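Local coordinates for protein glucosamine-6-phosphate deaminase (Thermotoga maritima, PDB 1J5X) that belongs to the SIS-domain family and is built around two parallel beta-sheets packed with helices, at residues Leu17-Asp22 / Val153-Ile158; Lys28-Asn33 / Phe164-Leu169; Gln267-Ser270 / Gln275-Arg278. All blocks are in the same frame, centred on the assembly; numbering follows the deposited sequence.

Interaction 1: residues Leu17-Asp22 / Val153-Ile158; sequences LKEITD and VREEAI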
# COMPACT_ATOMS: atom_id res chain seq x y z
N LEU A 17 6.57 15.48 -2.59
CA LEU A 17 5.26 16.11 -2.77
C LEU A 17 4.82 15.99 -4.24
O LEU A 17 3.63 15.72 -4.55
CB LEU A 17 5.32 17.59 -2.36
CG LEU A 17 3.94 18.27 -2.53
CD1 LEU A 17 2.90 17.54 -1.69
CD2 LEU A 17 4.01 19.74 -2.06
N LYS A 18 5.75 16.18 -5.19
CA LYS A 18 5.39 16.07 -6.60
C LYS A 18 4.84 14.67 -6.95
O LYS A 18 3.82 14.51 -7.64
CB LYS A 18 6.57 16.36 -7.51
CG LYS A 18 6.28 16.20 -9.02
CD LYS A 18 6.66 14.86 -9.59
CE LYS A 18 6.43 14.82 -11.10
NZ LYS A 18 6.60 13.47 -11.70
N GLU A 19 5.56 13.66 -6.49
CA GLU A 19 5.13 12.30 -6.77
C GLU A 19 3.82 11.95 -5.99
O GLU A 19 3.01 11.22 -6.48
CB GLU A 19 6.31 11.38 -6.45
CG GLU A 19 7.43 11.71 -7.50
CD GLU A 19 8.75 10.96 -7.36
OE1 GLU A 19 9.02 10.41 -6.30
OE2 GLU A 19 9.51 10.96 -8.33
N ILE A 20 3.61 12.46 -4.81
CA ILE A 20 2.30 12.20 -4.13
C ILE A 20 1.20 12.84 -5.03
O ILE A 20 0.16 12.23 -5.38
CB ILE A 20 2.26 12.86 -2.74
CG1 ILE A 20 3.32 12.21 -1.85
CG2 ILE A 20 0.86 12.76 -2.12
CD1 ILE A 20 3.30 12.79 -0.43
N THR A 21 1.45 14.09 -5.41
CA THR A 21 0.50 14.84 -6.24
C THR A 21 0.23 14.20 -7.59
O THR A 21 -0.84 14.39 -8.17
CB THR A 21 0.99 16.31 -6.41
OG1 THR A 21 1.13 16.85 -5.10
CG2 THR A 21 -0.08 17.16 -7.15
N ASP A 22 1.17 13.39 -8.06
CA ASP A 22 0.99 12.72 -9.33
C ASP A 22 -0.20 11.72 -9.27
O ASP A 22 -0.67 11.29 -10.31
CB ASP A 22 2.23 11.93 -9.75
CG ASP A 22 3.34 12.82 -10.34
OD1 ASP A 22 3.02 13.99 -10.72
OD2 ASP A 22 4.51 12.33 -10.44
N VAL A 153 6.50 3.90 -14.76
CA VAL A 153 6.22 4.87 -13.71
C VAL A 153 7.54 5.51 -13.30
O VAL A 153 8.51 4.78 -13.01
CB VAL A 153 5.66 4.16 -12.47
CG1 VAL A 153 5.50 5.10 -11.33
CG2 VAL A 153 4.30 3.49 -12.80
N ARG A 154 7.60 6.83 -13.28
CA ARG A 154 8.85 7.48 -12.82
C ARG A 154 8.70 7.89 -11.40
O ARG A 154 7.90 8.75 -11.11
CB ARG A 154 9.18 8.73 -13.65
CG ARG A 154 10.04 8.42 -14.84
CD ARG A 154 10.83 9.66 -15.40
NE ARG A 154 11.70 9.25 -16.51
CZ ARG A 154 11.31 9.04 -17.78
NH1 ARG A 154 10.04 9.22 -18.16
NH2 ARG A 154 12.21 8.62 -18.69
N GLU A 155 9.41 7.25 -10.49
CA GLU A 155 9.33 7.65 -9.13
C GLU A 155 10.78 7.64 -8.62
O GLU A 155 11.46 6.60 -8.62
CB GLU A 155 8.46 6.70 -8.33
CG GLU A 155 8.18 7.18 -6.95
CD GLU A 155 7.40 6.14 -6.13
OE1 GLU A 155 7.97 5.07 -5.79
OE2 GLU A 155 6.23 6.42 -5.81
N GLU A 156 11.20 8.84 -8.21
CA GLU A 156 12.54 9.19 -7.72
C GLU A 156 12.80 9.28 -6.25
O GLU A 156 13.94 9.07 -5.79
CB GLU A 156 12.90 10.58 -8.25
CG GLU A 156 12.86 10.71 -9.70
CD GLU A 156 13.80 9.79 -10.27
OE1 GLU A 156 14.86 9.55 -9.61
OE2 GLU A 156 13.52 9.30 -11.38
N ALA A 157 11.79 9.68 -5.50
CA ALA A 157 12.00 9.88 -4.11
C ALA A 157 12.33 8.60 -3.38
O ALA A 157 12.03 7.50 -3.89
CB ALA A 157 10.78 10.53 -3.52
N ILE A 158 12.96 8.77 -2.20
CA ILE A 158 13.30 7.65 -1.33
C ILE A 158 11.99 6.93 -0.95
O ILE A 158 11.90 5.72 -1.05
CB ILE A 158 13.97 8.11 0.03
CG1 ILE A 158 15.30 8.77 -0.25
CG2 ILE A 158 14.18 6.93 0.99
CD1 ILE A 158 16.02 8.13 -1.44
O HOH W 1 8.73 11.47 -10.64

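Interaction 2: residues Lys28-Asn33 / Phe164-Leu169; sequences KKFFEN and FSMILL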
# COMPACT_ATOMS: atom_id res chain seq x y z
N LYS A 28 -4.84 9.12 -14.32
CA LYS A 28 -5.71 8.78 -15.45
C LYS A 28 -4.91 8.42 -16.68
O LYS A 28 -5.20 7.47 -17.42
CB LYS A 28 -6.69 9.92 -15.74
CG LYS A 28 -7.71 9.57 -16.85
CD LYS A 28 -8.87 10.58 -16.83
CE LYS A 28 -9.97 10.27 -17.86
NZ LYS A 28 -9.66 10.79 -19.23
N LYS A 29 -3.86 9.20 -16.93
CA LYS A 29 -3.03 8.90 -18.07
C LYS A 29 -2.37 7.52 -17.96
O LYS A 29 -2.31 6.76 -18.93
CB LYS A 29 -1.93 9.97 -18.17
CG LYS A 29 -0.92 9.77 -19.28
CD LYS A 29 0.00 11.02 -19.29
CE LYS A 29 1.02 11.02 -20.42
NZ LYS A 29 2.01 12.11 -20.16
N PHE A 30 -1.85 7.23 -16.77
CA PHE A 30 -1.21 5.97 -16.54
C PHE A 30 -2.27 4.87 -16.71
O PHE A 30 -2.03 3.84 -17.34
CB PHE A 30 -0.65 5.93 -15.11
CG PHE A 30 -0.30 4.55 -14.64
CD1 PHE A 30 0.85 3.92 -15.07
CD2 PHE A 30 -1.17 3.86 -13.75
CE1 PHE A 30 1.18 2.60 -14.65
CE2 PHE A 30 -0.87 2.54 -13.32
CZ PHE A 30 0.30 1.91 -13.77
N PHE A 31 -3.43 5.09 -16.11
CA PHE A 31 -4.50 4.09 -16.19
C PHE A 31 -4.85 3.78 -17.65
O PHE A 31 -4.92 2.60 -18.07
CB PHE A 31 -5.75 4.63 -15.47
CG PHE A 31 -6.93 3.70 -15.52
CD1 PHE A 31 -6.89 2.45 -14.90
CD2 PHE A 31 -8.09 4.09 -16.22
CE1 PHE A 31 -7.98 1.57 -14.97
CE2 PHE A 31 -9.21 3.22 -16.30
CZ PHE A 31 -9.16 1.96 -15.68
N GLU A 32 -5.03 4.84 -18.44
CA GLU A 32 -5.47 4.68 -19.82
C GLU A 32 -4.41 4.19 -20.75
O GLU A 32 -4.68 3.44 -21.67
CB GLU A 32 -6.06 5.99 -20.35
CG GLU A 32 -7.26 6.48 -19.52
CD GLU A 32 -7.85 7.79 -20.03
OE1 GLU A 32 -7.14 8.52 -20.77
OE2 GLU A 32 -9.02 8.10 -19.69
N ASN A 33 -3.17 4.59 -20.51
CA ASN A 33 -2.15 4.12 -21.41
C ASN A 33 -1.52 2.78 -21.10
O ASN A 33 -1.10 2.06 -22.01
CB ASN A 33 -1.09 5.21 -21.54
CG ASN A 33 -1.61 6.38 -22.32
OD1 ASN A 33 -1.45 6.31 -23.64
ND2 ASN A 33 -2.20 7.31 -21.76
N PHE A 164 3.20 2.70 -5.32
CA PHE A 164 2.42 1.70 -4.57
C PHE A 164 0.98 1.67 -5.20
O PHE A 164 0.45 0.62 -5.62
CB PHE A 164 2.35 2.12 -3.10
CG PHE A 164 1.47 1.23 -2.24
CD1 PHE A 164 0.07 1.43 -2.21
CD2 PHE A 164 2.03 0.22 -1.48
CE1 PHE A 164 -0.73 0.64 -1.44
CE2 PHE A 164 1.22 -0.62 -0.68
CZ PHE A 164 -0.15 -0.40 -0.66
N SER A 165 0.40 2.86 -5.29
CA SER A 165 -0.97 2.97 -5.82
C SER A 165 -1.07 2.50 -7.23
O SER A 165 -2.00 1.77 -7.62
CB SER A 165 -1.44 4.42 -5.75
OG SER A 165 -1.43 4.88 -4.40
N MSE A 166 -0.15 2.95 -8.09
CA MSE A 166 -0.23 2.52 -9.46
C MSE A 166 0.03 1.05 -9.71
O MSE A 166 -0.61 0.43 -10.57
CB MSE A 166 0.68 3.45 -10.37
CG MSE A 166 0.21 4.86 -10.23
SE MSE A 166 1.60 6.01 -11.22
CE MSE A 166 0.56 7.64 -11.23
N ILE A 167 0.95 0.42 -8.97
CA ILE A 167 1.19 -0.99 -9.22
C ILE A 167 -0.05 -1.74 -8.62
O ILE A 167 -0.55 -2.68 -9.23
CB ILE A 167 2.49 -1.47 -8.51
CG1 ILE A 167 3.73 -0.88 -9.29
CG2 ILE A 167 2.59 -3.04 -8.56
CD1 ILE A 167 5.01 -0.99 -8.50
N LEU A 168 -0.52 -1.27 -7.49
CA LEU A 168 -1.70 -1.94 -6.85
C LEU A 168 -2.92 -1.88 -7.81
O LEU A 168 -3.56 -2.91 -8.09
CB LEU A 168 -1.99 -1.29 -5.50
CG LEU A 168 -3.18 -1.91 -4.73
CD1 LEU A 168 -2.97 -3.43 -4.60
CD2 LEU A 168 -3.35 -1.24 -3.38
N LEU A 169 -3.17 -0.70 -8.33
CA LEU A 169 -4.26 -0.54 -9.29
C LEU A 169 -4.08 -1.50 -10.44
O LEU A 169 -5.03 -2.20 -10.87
CB LEU A 169 -4.25 0.87 -9.83
CG LEU A 169 -5.03 1.10 -11.12
CD1 LEU A 169 -6.54 0.84 -10.82
CD2 LEU A 169 -4.88 2.55 -11.54

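Interaction 3: residues Gln267-Ser270 / Gln275-Arg278; sequences QKVS and QEKR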
# COMPACT_ATOMS: atom_id res chain seq x y z
N GLN A 267 -10.03 3.12 8.01
CA GLN A 267 -10.51 2.81 6.63
C GLN A 267 -11.87 2.14 6.73
O GLN A 267 -11.98 0.98 7.17
CB GLN A 267 -9.58 1.84 5.96
CG GLN A 267 -8.11 2.33 5.86
CD GLN A 267 -7.90 3.52 4.92
OE1 GLN A 267 -8.66 3.74 3.97
NE2 GLN A 267 -6.82 4.29 5.17
N LYS A 268 -12.93 2.87 6.37
CA LYS A 268 -14.29 2.27 6.46
C LYS A 268 -14.52 1.15 5.42
O LYS A 268 -14.07 1.27 4.32
CB LYS A 268 -15.34 3.35 6.20
CG LYS A 268 -15.31 4.52 7.21
CD LYS A 268 -16.53 5.53 7.01
CE LYS A 268 -17.83 4.85 7.45
NZ LYS A 268 -17.86 4.58 8.93
N VAL A 269 -15.29 0.11 5.76
CA VAL A 269 -15.54 -0.95 4.77
C VAL A 269 -17.07 -1.16 4.69
O VAL A 269 -17.81 -0.85 5.65
CB VAL A 269 -14.88 -2.37 5.14
CG1 VAL A 269 -13.38 -2.24 5.38
CG2 VAL A 269 -15.49 -2.93 6.30
N SER A 270 -17.53 -1.67 3.55
CA SER A 270 -18.97 -1.85 3.31
C SER A 270 -19.68 -2.53 4.44
O SER A 270 -19.26 -3.56 4.91
CB SER A 270 -19.21 -2.70 2.03
OG SER A 270 -18.44 -2.22 0.94
N GLN A 275 -20.34 -0.50 13.55
CA GLN A 275 -19.20 -0.88 14.36
C GLN A 275 -18.13 0.20 14.34
O GLN A 275 -17.48 0.43 15.36
CB GLN A 275 -18.63 -2.23 13.87
CG GLN A 275 -19.55 -3.44 13.98
CD GLN A 275 -20.84 -3.37 13.12
OE1 GLN A 275 -20.85 -2.87 11.97
NE2 GLN A 275 -21.95 -3.90 13.68
N GLU A 276 -17.92 0.85 13.19
CA GLU A 276 -16.90 1.86 13.03
C GLU A 276 -17.25 3.10 13.83
O GLU A 276 -16.38 3.68 14.47
CB GLU A 276 -16.69 2.22 11.54
CG GLU A 276 -15.95 1.11 10.76
CD GLU A 276 -16.25 1.07 9.26
OE1 GLU A 276 -17.00 1.94 8.74
OE2 GLU A 276 -15.73 0.13 8.59
N LYS A 277 -18.51 3.50 13.79
CA LYS A 277 -18.86 4.68 14.54
C LYS A 277 -18.75 4.42 16.05
O LYS A 277 -18.32 5.31 16.80
CB LYS A 277 -20.27 5.14 14.12
CG LYS A 277 -20.26 5.73 12.68
CD LYS A 277 -19.38 7.00 12.67
CE LYS A 277 -19.73 8.02 11.60
NZ LYS A 277 -19.15 7.73 10.29
N ARG A 278 -19.11 3.22 16.48
CA ARG A 278 -19.03 2.87 17.89
C ARG A 278 -17.56 2.92 18.33
O ARG A 278 -17.24 3.47 19.39
CB ARG A 278 -19.56 1.48 18.16
CG ARG A 278 -21.04 1.33 18.06
CD ARG A 278 -21.42 -0.08 18.51
NE ARG A 278 -22.86 -0.34 18.39
CZ ARG A 278 -23.48 -1.41 18.89
NH1 ARG A 278 -22.78 -2.34 19.55
NH2 ARG A 278 -24.80 -1.54 18.76
O HOH W 2 -18.64 1.51 6.65

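Interaction 1: residues Leu17-Asp22 / Val153-Ile158
Helix residue Glu19 and loop residue Glu155 mark the nearest backbone approach of 17-22 and 153-158, with CA atoms 6.7 Å apart. Glu19 carries the contact. Its CG lies anti to the carbonyl carbon and the chain runs on extended (chi2 177°), so the carboxylate ends at the loop backbone. There it grips two successive amides. Glu156 N gives a nearly straight bond (174°) to Glu19 OE2 at 2.7 Å. Ala157 N bonds to Glu19 OE1 at 3.0 Å. Each donor comes to the syn side of its oxygen, somewhat out of the carboxylate plane. Two bonds on two oxygens restrict rotation of the group. Ala157 CB packs against Glu19 OE1 at 3.3 Å, and Glu155 CG touches the same oxygen at 3.4 Å.

A water extends this network. It donates to Glu19 OE2 and to Arg154 O, the latter at 2.9 Å, and accepts from Lys18 NZ. Lys18 NZ also forms a salt bridge, at 2.7 Å, with Asp22 OD2 one helical turn on, and meets the syn lone pair of that oxygen. Asp22 OD2 has a second cationic partner in Lys162. The positive charge near the water would be expected to favour an ionised Glu19. The carboxylate of Glu155 turns to other partners, Arg109, Ser163 and the backbone N of Thr161. That may lessen the cost of having two buried acids nearby.

The loop joins strand 147-150, at the edge of the five-stranded parallel sheet, to helix 162-179. Glu19 also touches Thr161, just before that helix. On helix 15-25, Leu17 and Ile20 pack against Trp201 and Phe197 of helix 184-205. The N-terminal helix is thus placed between helix 184-205 and a connection of the SIS domain.

Interaction 2: residues Lys28-Asn33 / Phe164-Leu169
The side chain of Met166, modelled as selenomethionine, lies along one face of the Phe30 ring. Its SE sits 4.4 Å from the Phe30 ring centroid and only 18° from the ring normal, a Met-aromatic contact. Met166 CB covers another part of the same face, 3.9 Å from that centroid, and makes a CH-pi contact. The chain is extended beyond CG (chi2 172°), which spreads CB, CG and SE over the ring. SE is nearest to Phe30 CG, whereas CB is nearest to Phe30 CE2, at 3.5 Å. The backbone atom Met166 O also comes within 3.5 Å of Phe30 CE2.

Leu169, almost one turn further along the same helix, meets both phenylalanines with one methyl. Its CD2 is 4.4 Å from Phe30 CE2, at the edge of that ring and near its plane. The same CD2 approaches Phe31 CD1 at 3.9 Å, and the two side chains cross at about a right angle. Leu27 lies against Met166 and Leu169.

Helices 27-35 and 162-179 run roughly parallel here. Their local axes differ by 28° and come no closer than 11.1 Å, a spacing filled by the large side chains. Phe31 and Leu169 also touch helix 184-205, through Val190 and Phe186 respectively. Ile167, which points away from 28-33, and Leu168 pack on Leu66 of helix 62-78.

No hydrogen bond crosses between the two segments. The four buried side chains that meet are all apolar, so the contact rests on close fit, dispersion and the ring face.

Interaction 3: residues Gln267-Ser270 / Gln275-Arg278
Glu276 meets Lys268 and Val269 with the two oxygens of one carboxylate. Lys268 NZ forms a salt bridge with Glu276 OE1 at 2.8 Å, on the anti side of that oxygen. Val269 N bonds to Glu276 OE2 at 2.9 Å, on the syn side. Lys268 is bent at chi3 and chi4 (71° and 66°). This curls the chain round OE1, and Lys268 CB and CE each pass 3.3 Å from Glu276 OE1. A water donates to Glu276 OE1 and to Val269 O, both at 2.7 Å, and closes a second path to the loop.

Further out, Lys268 NZ also forms salt bridges with Asp273 and with Glu292 of strand 289-293. Lys277 NZ lies 3.7 Å from Lys268 NZ. It pairs with the other oxygen of the Glu292 carboxylate and bonds to Gly296 O. Val269 packs on Trp305 and on Phe223 of helix 222-238.

The two lysines are therefore gathered round acids, and Glu292 joins them. The network ties the loop after strand 262-267 to the first part of helix 273-285. The Lys268 ammonium, together with the donors from Val269 N and the water, would be expected to favour the ionised form of Glu276.

In the fold
Interactions 1 and 2 are neighbours, with centres 13 Å apart. They touch where Val153 packs on Phe30 and Met166. Their segments alternate along the chain: consecutive helices 15-25 and 27-35 come first, then the loop 153-158 and helix 162-179. Together they set the N-terminal helices against the part of the fold that follows edge strand 147-150 of the five-stranded sheet. Interaction 3 comes later and is local, joining the loop after strand 262-267 of the four-stranded sheet to the next helix, 273-285. Its centre lies about 31 Å from that of interaction 1 and 27 Å from that of interaction 2. Interactions 1 and 3 lie on opposite sides of the chain's centre.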